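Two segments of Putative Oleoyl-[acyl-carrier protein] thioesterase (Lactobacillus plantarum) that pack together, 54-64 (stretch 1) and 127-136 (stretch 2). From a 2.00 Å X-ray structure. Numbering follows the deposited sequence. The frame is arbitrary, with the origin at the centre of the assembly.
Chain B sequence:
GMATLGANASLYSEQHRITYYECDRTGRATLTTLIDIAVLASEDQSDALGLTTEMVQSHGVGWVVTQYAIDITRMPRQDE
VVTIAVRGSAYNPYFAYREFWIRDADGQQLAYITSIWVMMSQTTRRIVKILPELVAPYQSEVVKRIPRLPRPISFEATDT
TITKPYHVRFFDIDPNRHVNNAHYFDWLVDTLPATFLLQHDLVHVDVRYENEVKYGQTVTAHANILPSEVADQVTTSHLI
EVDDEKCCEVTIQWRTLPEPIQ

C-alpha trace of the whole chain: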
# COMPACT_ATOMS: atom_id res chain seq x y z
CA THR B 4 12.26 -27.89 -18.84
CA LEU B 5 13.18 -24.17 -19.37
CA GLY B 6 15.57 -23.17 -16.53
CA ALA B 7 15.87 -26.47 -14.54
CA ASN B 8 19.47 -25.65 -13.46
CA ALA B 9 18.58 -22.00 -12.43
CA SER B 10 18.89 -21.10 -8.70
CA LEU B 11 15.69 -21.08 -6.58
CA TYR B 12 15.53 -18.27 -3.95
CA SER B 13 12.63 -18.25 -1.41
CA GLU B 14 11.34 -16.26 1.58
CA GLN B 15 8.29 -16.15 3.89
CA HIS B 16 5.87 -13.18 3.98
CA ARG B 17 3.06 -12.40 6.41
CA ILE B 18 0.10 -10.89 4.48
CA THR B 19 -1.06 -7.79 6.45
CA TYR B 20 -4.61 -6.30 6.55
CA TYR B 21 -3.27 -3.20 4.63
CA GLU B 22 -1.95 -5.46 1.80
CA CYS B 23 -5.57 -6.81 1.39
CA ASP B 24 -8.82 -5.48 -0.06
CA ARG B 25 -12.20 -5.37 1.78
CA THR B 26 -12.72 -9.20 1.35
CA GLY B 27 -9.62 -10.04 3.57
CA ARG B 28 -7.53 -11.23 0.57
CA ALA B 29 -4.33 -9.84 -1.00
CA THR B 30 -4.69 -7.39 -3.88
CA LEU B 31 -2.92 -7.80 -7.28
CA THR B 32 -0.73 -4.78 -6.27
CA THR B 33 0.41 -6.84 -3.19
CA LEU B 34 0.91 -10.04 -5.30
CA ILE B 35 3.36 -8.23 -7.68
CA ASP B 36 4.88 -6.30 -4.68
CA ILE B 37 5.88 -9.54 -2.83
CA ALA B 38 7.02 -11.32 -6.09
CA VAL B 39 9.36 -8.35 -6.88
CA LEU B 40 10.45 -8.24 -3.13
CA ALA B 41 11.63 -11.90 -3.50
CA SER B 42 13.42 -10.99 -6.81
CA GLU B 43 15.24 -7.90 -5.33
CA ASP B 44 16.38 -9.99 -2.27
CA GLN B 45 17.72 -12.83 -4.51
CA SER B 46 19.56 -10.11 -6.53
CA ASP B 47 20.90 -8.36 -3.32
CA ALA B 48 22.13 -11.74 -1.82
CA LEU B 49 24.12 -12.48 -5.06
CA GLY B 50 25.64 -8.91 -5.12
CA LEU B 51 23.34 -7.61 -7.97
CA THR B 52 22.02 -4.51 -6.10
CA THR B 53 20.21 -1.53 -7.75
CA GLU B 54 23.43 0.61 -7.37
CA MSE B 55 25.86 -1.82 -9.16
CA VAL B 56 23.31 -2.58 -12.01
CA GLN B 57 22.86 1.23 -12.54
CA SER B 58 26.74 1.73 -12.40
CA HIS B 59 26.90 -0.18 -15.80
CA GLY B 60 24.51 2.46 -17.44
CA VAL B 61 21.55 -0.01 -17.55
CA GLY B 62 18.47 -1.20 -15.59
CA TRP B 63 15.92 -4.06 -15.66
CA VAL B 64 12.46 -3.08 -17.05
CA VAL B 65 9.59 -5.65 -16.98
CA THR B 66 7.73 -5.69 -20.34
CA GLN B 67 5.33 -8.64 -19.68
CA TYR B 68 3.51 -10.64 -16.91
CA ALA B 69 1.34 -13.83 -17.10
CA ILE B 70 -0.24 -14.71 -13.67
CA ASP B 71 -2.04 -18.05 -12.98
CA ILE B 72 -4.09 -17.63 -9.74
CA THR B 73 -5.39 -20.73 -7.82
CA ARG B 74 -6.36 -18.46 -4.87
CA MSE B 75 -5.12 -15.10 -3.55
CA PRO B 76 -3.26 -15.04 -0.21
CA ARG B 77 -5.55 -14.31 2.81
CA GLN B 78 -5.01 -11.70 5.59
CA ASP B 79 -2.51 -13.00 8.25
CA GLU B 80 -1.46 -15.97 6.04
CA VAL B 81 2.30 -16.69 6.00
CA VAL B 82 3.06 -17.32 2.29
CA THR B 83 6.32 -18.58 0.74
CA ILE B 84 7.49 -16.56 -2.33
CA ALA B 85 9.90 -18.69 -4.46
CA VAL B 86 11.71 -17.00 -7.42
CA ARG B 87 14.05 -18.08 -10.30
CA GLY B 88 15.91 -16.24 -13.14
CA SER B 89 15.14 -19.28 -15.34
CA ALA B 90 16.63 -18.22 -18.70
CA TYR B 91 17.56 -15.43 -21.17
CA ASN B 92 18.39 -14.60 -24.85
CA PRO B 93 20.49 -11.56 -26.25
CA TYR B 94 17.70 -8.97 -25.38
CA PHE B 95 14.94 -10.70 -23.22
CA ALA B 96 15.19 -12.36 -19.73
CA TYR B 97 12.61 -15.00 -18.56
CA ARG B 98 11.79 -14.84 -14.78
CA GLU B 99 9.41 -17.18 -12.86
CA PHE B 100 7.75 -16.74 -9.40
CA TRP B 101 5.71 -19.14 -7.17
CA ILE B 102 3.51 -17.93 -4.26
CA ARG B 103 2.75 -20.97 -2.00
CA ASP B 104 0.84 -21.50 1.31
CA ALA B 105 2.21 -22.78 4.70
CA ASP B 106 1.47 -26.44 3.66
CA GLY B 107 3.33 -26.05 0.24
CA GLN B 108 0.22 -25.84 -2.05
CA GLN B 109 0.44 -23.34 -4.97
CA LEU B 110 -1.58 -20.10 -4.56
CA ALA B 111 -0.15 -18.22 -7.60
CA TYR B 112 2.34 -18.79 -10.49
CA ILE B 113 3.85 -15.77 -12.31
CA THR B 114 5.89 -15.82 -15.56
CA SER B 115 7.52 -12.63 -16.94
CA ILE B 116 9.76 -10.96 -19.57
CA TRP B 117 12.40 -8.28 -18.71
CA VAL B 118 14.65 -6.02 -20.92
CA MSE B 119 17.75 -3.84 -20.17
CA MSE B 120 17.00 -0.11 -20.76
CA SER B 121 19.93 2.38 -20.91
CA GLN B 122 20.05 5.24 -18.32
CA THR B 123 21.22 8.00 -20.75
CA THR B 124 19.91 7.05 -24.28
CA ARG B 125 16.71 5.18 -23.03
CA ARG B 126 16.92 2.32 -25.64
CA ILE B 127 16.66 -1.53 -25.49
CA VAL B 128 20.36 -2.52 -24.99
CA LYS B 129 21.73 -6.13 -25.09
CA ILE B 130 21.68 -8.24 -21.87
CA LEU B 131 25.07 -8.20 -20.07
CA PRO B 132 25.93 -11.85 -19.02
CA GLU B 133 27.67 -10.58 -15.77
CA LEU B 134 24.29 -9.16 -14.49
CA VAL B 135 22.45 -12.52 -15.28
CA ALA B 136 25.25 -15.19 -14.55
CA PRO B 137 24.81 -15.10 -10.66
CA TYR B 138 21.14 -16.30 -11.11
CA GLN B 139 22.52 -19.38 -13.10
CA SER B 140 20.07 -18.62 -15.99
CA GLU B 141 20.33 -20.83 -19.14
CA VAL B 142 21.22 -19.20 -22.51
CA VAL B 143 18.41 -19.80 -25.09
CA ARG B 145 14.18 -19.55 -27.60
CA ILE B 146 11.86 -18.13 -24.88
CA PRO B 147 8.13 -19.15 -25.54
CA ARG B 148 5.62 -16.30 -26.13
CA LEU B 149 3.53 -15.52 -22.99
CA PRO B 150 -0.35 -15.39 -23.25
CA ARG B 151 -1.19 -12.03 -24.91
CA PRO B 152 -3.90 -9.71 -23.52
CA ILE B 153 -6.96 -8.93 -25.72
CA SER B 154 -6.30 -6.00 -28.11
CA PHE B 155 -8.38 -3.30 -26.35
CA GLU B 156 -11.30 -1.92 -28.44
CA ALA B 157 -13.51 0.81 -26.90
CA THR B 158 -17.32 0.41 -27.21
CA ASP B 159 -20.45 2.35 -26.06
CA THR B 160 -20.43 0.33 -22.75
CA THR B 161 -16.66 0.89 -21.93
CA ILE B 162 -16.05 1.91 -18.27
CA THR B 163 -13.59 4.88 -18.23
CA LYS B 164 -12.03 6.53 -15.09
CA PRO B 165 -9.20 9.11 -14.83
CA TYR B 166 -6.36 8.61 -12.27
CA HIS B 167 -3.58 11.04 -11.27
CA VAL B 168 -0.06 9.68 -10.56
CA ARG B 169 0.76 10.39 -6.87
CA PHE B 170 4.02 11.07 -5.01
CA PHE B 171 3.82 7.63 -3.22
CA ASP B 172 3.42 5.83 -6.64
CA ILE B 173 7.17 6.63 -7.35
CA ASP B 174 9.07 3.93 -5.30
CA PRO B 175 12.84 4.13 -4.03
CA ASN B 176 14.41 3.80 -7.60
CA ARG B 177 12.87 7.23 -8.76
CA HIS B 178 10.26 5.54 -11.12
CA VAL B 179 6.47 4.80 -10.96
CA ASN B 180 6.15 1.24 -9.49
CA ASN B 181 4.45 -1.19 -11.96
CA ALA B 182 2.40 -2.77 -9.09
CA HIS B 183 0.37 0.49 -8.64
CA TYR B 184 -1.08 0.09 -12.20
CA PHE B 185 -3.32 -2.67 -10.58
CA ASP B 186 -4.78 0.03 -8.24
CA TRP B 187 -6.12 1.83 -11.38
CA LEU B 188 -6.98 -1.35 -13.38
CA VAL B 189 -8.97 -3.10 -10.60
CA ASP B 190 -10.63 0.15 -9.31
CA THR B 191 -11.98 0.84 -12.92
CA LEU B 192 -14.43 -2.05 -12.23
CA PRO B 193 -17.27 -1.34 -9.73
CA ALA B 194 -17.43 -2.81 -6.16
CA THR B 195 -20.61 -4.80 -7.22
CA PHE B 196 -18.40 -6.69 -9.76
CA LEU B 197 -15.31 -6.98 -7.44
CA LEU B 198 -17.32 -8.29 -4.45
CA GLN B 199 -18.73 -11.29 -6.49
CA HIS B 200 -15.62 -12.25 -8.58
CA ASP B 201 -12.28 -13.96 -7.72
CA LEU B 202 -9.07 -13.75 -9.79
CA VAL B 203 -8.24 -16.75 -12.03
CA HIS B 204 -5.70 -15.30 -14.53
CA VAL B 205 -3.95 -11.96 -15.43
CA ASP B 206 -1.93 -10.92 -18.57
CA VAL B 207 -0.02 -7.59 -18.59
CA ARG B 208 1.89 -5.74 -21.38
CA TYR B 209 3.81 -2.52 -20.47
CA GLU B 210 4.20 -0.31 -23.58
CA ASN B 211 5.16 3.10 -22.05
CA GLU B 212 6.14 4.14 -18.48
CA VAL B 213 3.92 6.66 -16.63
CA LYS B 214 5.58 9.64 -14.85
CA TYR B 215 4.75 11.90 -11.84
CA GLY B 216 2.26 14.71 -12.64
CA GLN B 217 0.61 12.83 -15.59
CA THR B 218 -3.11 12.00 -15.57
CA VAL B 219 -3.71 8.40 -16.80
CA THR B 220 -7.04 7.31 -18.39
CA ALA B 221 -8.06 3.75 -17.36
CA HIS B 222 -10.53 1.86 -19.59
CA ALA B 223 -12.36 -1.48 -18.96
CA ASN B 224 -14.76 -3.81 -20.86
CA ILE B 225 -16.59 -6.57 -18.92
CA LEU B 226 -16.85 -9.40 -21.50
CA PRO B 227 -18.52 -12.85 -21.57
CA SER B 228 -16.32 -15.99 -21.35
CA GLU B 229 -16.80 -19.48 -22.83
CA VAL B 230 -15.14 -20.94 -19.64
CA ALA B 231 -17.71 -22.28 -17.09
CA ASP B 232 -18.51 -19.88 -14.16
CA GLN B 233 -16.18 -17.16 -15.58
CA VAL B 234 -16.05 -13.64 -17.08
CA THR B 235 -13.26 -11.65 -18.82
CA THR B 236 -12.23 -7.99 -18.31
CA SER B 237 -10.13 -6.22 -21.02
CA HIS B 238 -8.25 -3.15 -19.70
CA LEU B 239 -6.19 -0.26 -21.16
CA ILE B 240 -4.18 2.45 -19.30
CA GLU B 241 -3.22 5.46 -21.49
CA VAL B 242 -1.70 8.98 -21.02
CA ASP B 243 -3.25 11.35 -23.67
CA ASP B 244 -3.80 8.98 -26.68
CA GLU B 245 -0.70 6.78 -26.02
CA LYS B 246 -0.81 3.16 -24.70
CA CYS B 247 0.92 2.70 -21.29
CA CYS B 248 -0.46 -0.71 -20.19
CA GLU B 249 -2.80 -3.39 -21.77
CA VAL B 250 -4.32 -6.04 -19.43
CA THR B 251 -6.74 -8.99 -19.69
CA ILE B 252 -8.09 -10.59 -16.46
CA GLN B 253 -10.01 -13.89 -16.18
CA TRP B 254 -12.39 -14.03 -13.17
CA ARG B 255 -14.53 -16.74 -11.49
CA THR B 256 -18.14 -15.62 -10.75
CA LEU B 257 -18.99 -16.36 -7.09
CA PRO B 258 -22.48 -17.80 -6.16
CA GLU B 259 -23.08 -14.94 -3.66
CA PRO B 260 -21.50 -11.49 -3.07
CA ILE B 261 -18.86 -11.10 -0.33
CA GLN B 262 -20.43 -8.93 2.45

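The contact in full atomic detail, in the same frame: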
# COMPACT_ATOMS: atom_id res chain seq x y z
N GLU B 54 22.29 -0.30 -7.16
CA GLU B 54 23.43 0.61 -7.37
C GLU B 54 24.44 0.08 -8.40
O GLU B 54 24.80 0.82 -9.32
CB GLU B 54 24.17 0.90 -6.05
N MSE B 55 24.86 -1.19 -8.24
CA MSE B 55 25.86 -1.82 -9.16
C MSE B 55 25.29 -2.10 -10.57
O MSE B 55 26.07 -2.12 -11.52
CB MSE B 55 26.55 -3.06 -8.54
CG MSE B 55 25.84 -4.42 -8.58
SE MSE B 55 26.07 -5.50 -10.22
CE MSE B 55 27.99 -5.76 -10.16
N VAL B 56 23.98 -2.37 -10.69
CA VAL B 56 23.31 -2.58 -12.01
C VAL B 56 23.29 -1.21 -12.73
O VAL B 56 23.67 -1.14 -13.91
CB VAL B 56 21.90 -3.22 -11.90
CG1 VAL B 56 21.21 -3.30 -13.26
CG2 VAL B 56 22.00 -4.61 -11.30
N GLN B 57 22.87 -0.16 -12.01
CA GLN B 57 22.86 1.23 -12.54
C GLN B 57 24.27 1.82 -12.80
O GLN B 57 24.37 2.77 -13.59
CB GLN B 57 21.99 2.17 -11.68
CG GLN B 57 20.49 1.84 -11.80
CD GLN B 57 19.57 2.78 -11.03
OE1 GLN B 57 19.97 3.43 -10.06
NE2 GLN B 57 18.31 2.84 -11.45
N SER B 58 25.33 1.29 -12.15
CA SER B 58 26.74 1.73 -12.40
C SER B 58 27.20 1.36 -13.84
O SER B 58 28.05 2.06 -14.40
CB SER B 58 27.74 1.19 -11.37
OG SER B 58 27.91 -0.22 -11.45
N HIS B 59 26.63 0.27 -14.41
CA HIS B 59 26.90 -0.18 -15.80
C HIS B 59 26.06 0.58 -16.89
O HIS B 59 26.09 0.19 -18.07
CB HIS B 59 26.70 -1.71 -15.94
CG HIS B 59 27.62 -2.51 -15.07
ND1 HIS B 59 27.26 -2.97 -13.83
CD2 HIS B 59 28.89 -2.93 -15.28
CE1 HIS B 59 28.27 -3.64 -13.30
NE2 HIS B 59 29.27 -3.63 -14.16
N GLY B 60 25.34 1.66 -16.52
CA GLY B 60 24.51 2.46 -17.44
C GLY B 60 23.30 1.73 -17.99
O GLY B 60 22.90 2.00 -19.13
N VAL B 61 22.72 0.83 -17.19
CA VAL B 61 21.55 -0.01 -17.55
C VAL B 61 20.66 -0.35 -16.33
O VAL B 61 21.08 -0.20 -15.18
CB VAL B 61 21.98 -1.34 -18.24
CG1 VAL B 61 22.48 -1.11 -19.65
CG2 VAL B 61 23.03 -2.07 -17.39
N GLY B 62 19.44 -0.80 -16.62
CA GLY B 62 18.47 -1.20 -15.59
C GLY B 62 17.40 -2.14 -16.12
O GLY B 62 17.00 -2.00 -17.29
N TRP B 63 16.96 -3.09 -15.29
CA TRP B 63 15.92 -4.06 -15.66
C TRP B 63 14.55 -3.37 -15.72
O TRP B 63 14.21 -2.60 -14.81
CB TRP B 63 15.85 -5.26 -14.71
CG TRP B 63 17.04 -6.16 -14.74
CD1 TRP B 63 18.06 -6.21 -13.84
CD2 TRP B 63 17.34 -7.13 -15.75
NE1 TRP B 63 18.97 -7.18 -14.20
CE2 TRP B 63 18.56 -7.75 -15.38
CE3 TRP B 63 16.69 -7.54 -16.93
CZ2 TRP B 63 19.16 -8.78 -16.16
CZ3 TRP B 63 17.28 -8.57 -17.72
CH2 TRP B 63 18.51 -9.17 -17.32
N VAL B 64 13.81 -3.63 -16.80
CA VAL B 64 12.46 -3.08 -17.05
C VAL B 64 11.55 -4.23 -17.48
O VAL B 64 11.80 -4.82 -18.54
CB VAL B 64 12.52 -1.98 -18.16
CG1 VAL B 64 11.12 -1.45 -18.53
CG2 VAL B 64 13.43 -0.84 -17.73
N ILE B 127 16.58 -0.09 -25.85
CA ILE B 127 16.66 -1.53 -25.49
C ILE B 127 18.07 -2.06 -25.83
O ILE B 127 18.33 -2.47 -26.98
CB ILE B 127 15.54 -2.42 -26.16
CG1 ILE B 127 14.10 -2.08 -25.70
CG2 ILE B 127 15.74 -3.92 -25.85
CD1 ILE B 127 13.52 -0.74 -26.14
N VAL B 128 18.98 -2.02 -24.84
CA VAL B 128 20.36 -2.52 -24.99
C VAL B 128 20.40 -4.05 -24.81
O VAL B 128 19.44 -4.65 -24.32
CB VAL B 128 21.39 -1.85 -24.01
CG1 VAL B 128 21.41 -0.35 -24.23
CG2 VAL B 128 21.09 -2.17 -22.53
N LYS B 129 21.52 -4.66 -25.22
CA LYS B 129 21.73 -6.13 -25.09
C LYS B 129 21.94 -6.51 -23.62
O LYS B 129 22.44 -5.69 -22.83
CB LYS B 129 22.93 -6.61 -25.92
CG LYS B 129 22.80 -6.37 -27.41
CD LYS B 129 24.04 -6.85 -28.15
CE LYS B 129 23.91 -6.62 -29.65
NZ LYS B 129 25.12 -7.07 -30.38
N ILE B 130 21.54 -7.74 -23.25
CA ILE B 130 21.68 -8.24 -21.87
C ILE B 130 23.16 -8.57 -21.60
O ILE B 130 23.78 -9.32 -22.36
CB ILE B 130 20.79 -9.49 -21.57
CG1 ILE B 130 19.31 -9.16 -21.76
CG2 ILE B 130 21.02 -10.01 -20.14
CD1 ILE B 130 18.35 -10.30 -21.44
N LEU B 131 23.69 -7.99 -20.51
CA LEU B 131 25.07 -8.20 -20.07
C LEU B 131 25.08 -9.53 -19.31
O LEU B 131 24.31 -9.65 -18.34
CB LEU B 131 25.55 -7.06 -19.15
CG LEU B 131 25.52 -5.63 -19.68
CD1 LEU B 131 25.88 -4.65 -18.57
CD2 LEU B 131 26.43 -5.44 -20.89
N PRO B 132 25.89 -10.55 -19.75
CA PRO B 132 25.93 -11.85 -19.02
C PRO B 132 26.40 -11.79 -17.54
O PRO B 132 26.01 -12.66 -16.78
CB PRO B 132 26.86 -12.72 -19.89
CG PRO B 132 27.67 -11.77 -20.64
CD PRO B 132 26.79 -10.60 -20.92
N GLU B 133 27.21 -10.79 -17.17
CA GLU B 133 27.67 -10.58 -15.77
C GLU B 133 26.50 -10.27 -14.80
O GLU B 133 26.54 -10.70 -13.65
CB GLU B 133 28.76 -9.49 -15.66
CG GLU B 133 28.35 -8.05 -16.07
CD GLU B 133 29.47 -7.02 -15.98
OE1 GLU B 133 30.57 -7.31 -15.43
OE2 GLU B 133 29.25 -5.88 -16.45
N LEU B 134 25.50 -9.51 -15.28
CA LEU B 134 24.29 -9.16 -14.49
C LEU B 134 23.22 -10.28 -14.41
O LEU B 134 22.27 -10.15 -13.62
CB LEU B 134 23.66 -7.85 -15.00
CG LEU B 134 24.58 -6.62 -15.09
CD1 LEU B 134 23.80 -5.43 -15.64
CD2 LEU B 134 25.23 -6.25 -13.76
N VAL B 135 23.35 -11.34 -15.23
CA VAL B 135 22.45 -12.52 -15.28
C VAL B 135 23.12 -13.83 -14.77
O VAL B 135 22.42 -14.67 -14.19
CB VAL B 135 21.86 -12.71 -16.71
CG1 VAL B 135 20.89 -13.89 -16.80
CG2 VAL B 135 21.10 -11.47 -17.11
N ALA B 136 24.44 -13.99 -14.99
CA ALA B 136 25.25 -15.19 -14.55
C ALA B 136 25.04 -15.66 -13.09
O ALA B 136 24.88 -16.87 -12.90
CB ALA B 136 26.76 -14.99 -14.82

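Stretch 1 leaves a helix that began earlier in the chain, turns through His59 and Gly60, and enters a strand at Val61. Gly60 adopts phi/psi of 67/33°, a positive phi that glycine tolerates readily, and its N donates a hydrogen bond to Gln57 O (3.3 Å) as the chain reverses out of the helix. Stretch 2 runs from a weakly bonded strand at about Val128 through an extended segment into a turn, where Ala136 N bonds to Pro132 O at 2.7 Å. The backbones stay well apart: the CA atoms of Val56 and Leu134 are 7.1 Å from each other, and those of Val61 and Val128 are 7.9 Å apart. No hydrogen bond crosses between the stretches, so the contact, which buries 452 Å² in total, rests on side-chain packing.

Leu134 is the centre of this packing and gives up more surface to the other stretch than any other residue. Its CA-to-CB bond points toward stretch 1, and with chi1 m and chi2 t its two methyls reach into the helix and strand of stretch 1, both near Val56. CD1 lies 3.9 Å from Val61 CG2 and 4.1 Å from Val56 CG1, while CD2 meets the selenium of Met55, a selenomethionine, at 3.7 Å from SE. The Met55 CA-to-CB bond points sideways, but three successive p torsions fold the chain so that its end comes nearer to Leu134.

Val61 also points toward stretch 2, and its branched side chain serves two further neighbours: CG1 packs on Val128 CG2 at 3.4 Å, and CG2 lies 4.0 Å from Leu131 CD1. Both valines point their CA-to-CB bonds toward the other stretch, so their short side chains meet although Val61 CA and Val128 CA are 7.9 Å apart.

Trp63 spans a longer gap. Its CA-to-CB bond is sideways, yet the large indole carries CZ2 to 3.4 Å from Val135 CG2, which sits at the ring edge near its plane, and CH2 to 3.9 Å from Ile130 CG2. This reach has a cost, since Trp63 NE1 is buried by the contact and has no polar partner in the model.

His59 closes the more exposed side. Its ND1 donates a weak hydrogen bond to Met55 O (2.7 Å, 126°), tying the imidazole back to the helix, while its CB packs 4.0 Å from Leu131 CD1. Glu133 OE2 comes within 3.2 Å of His59 NE2, but the angle is too poor for a hydrogen bond; the Glu133 carboxylate and the imidazole are polar groups suited to this more exposed part of an otherwise largely aliphatic contact.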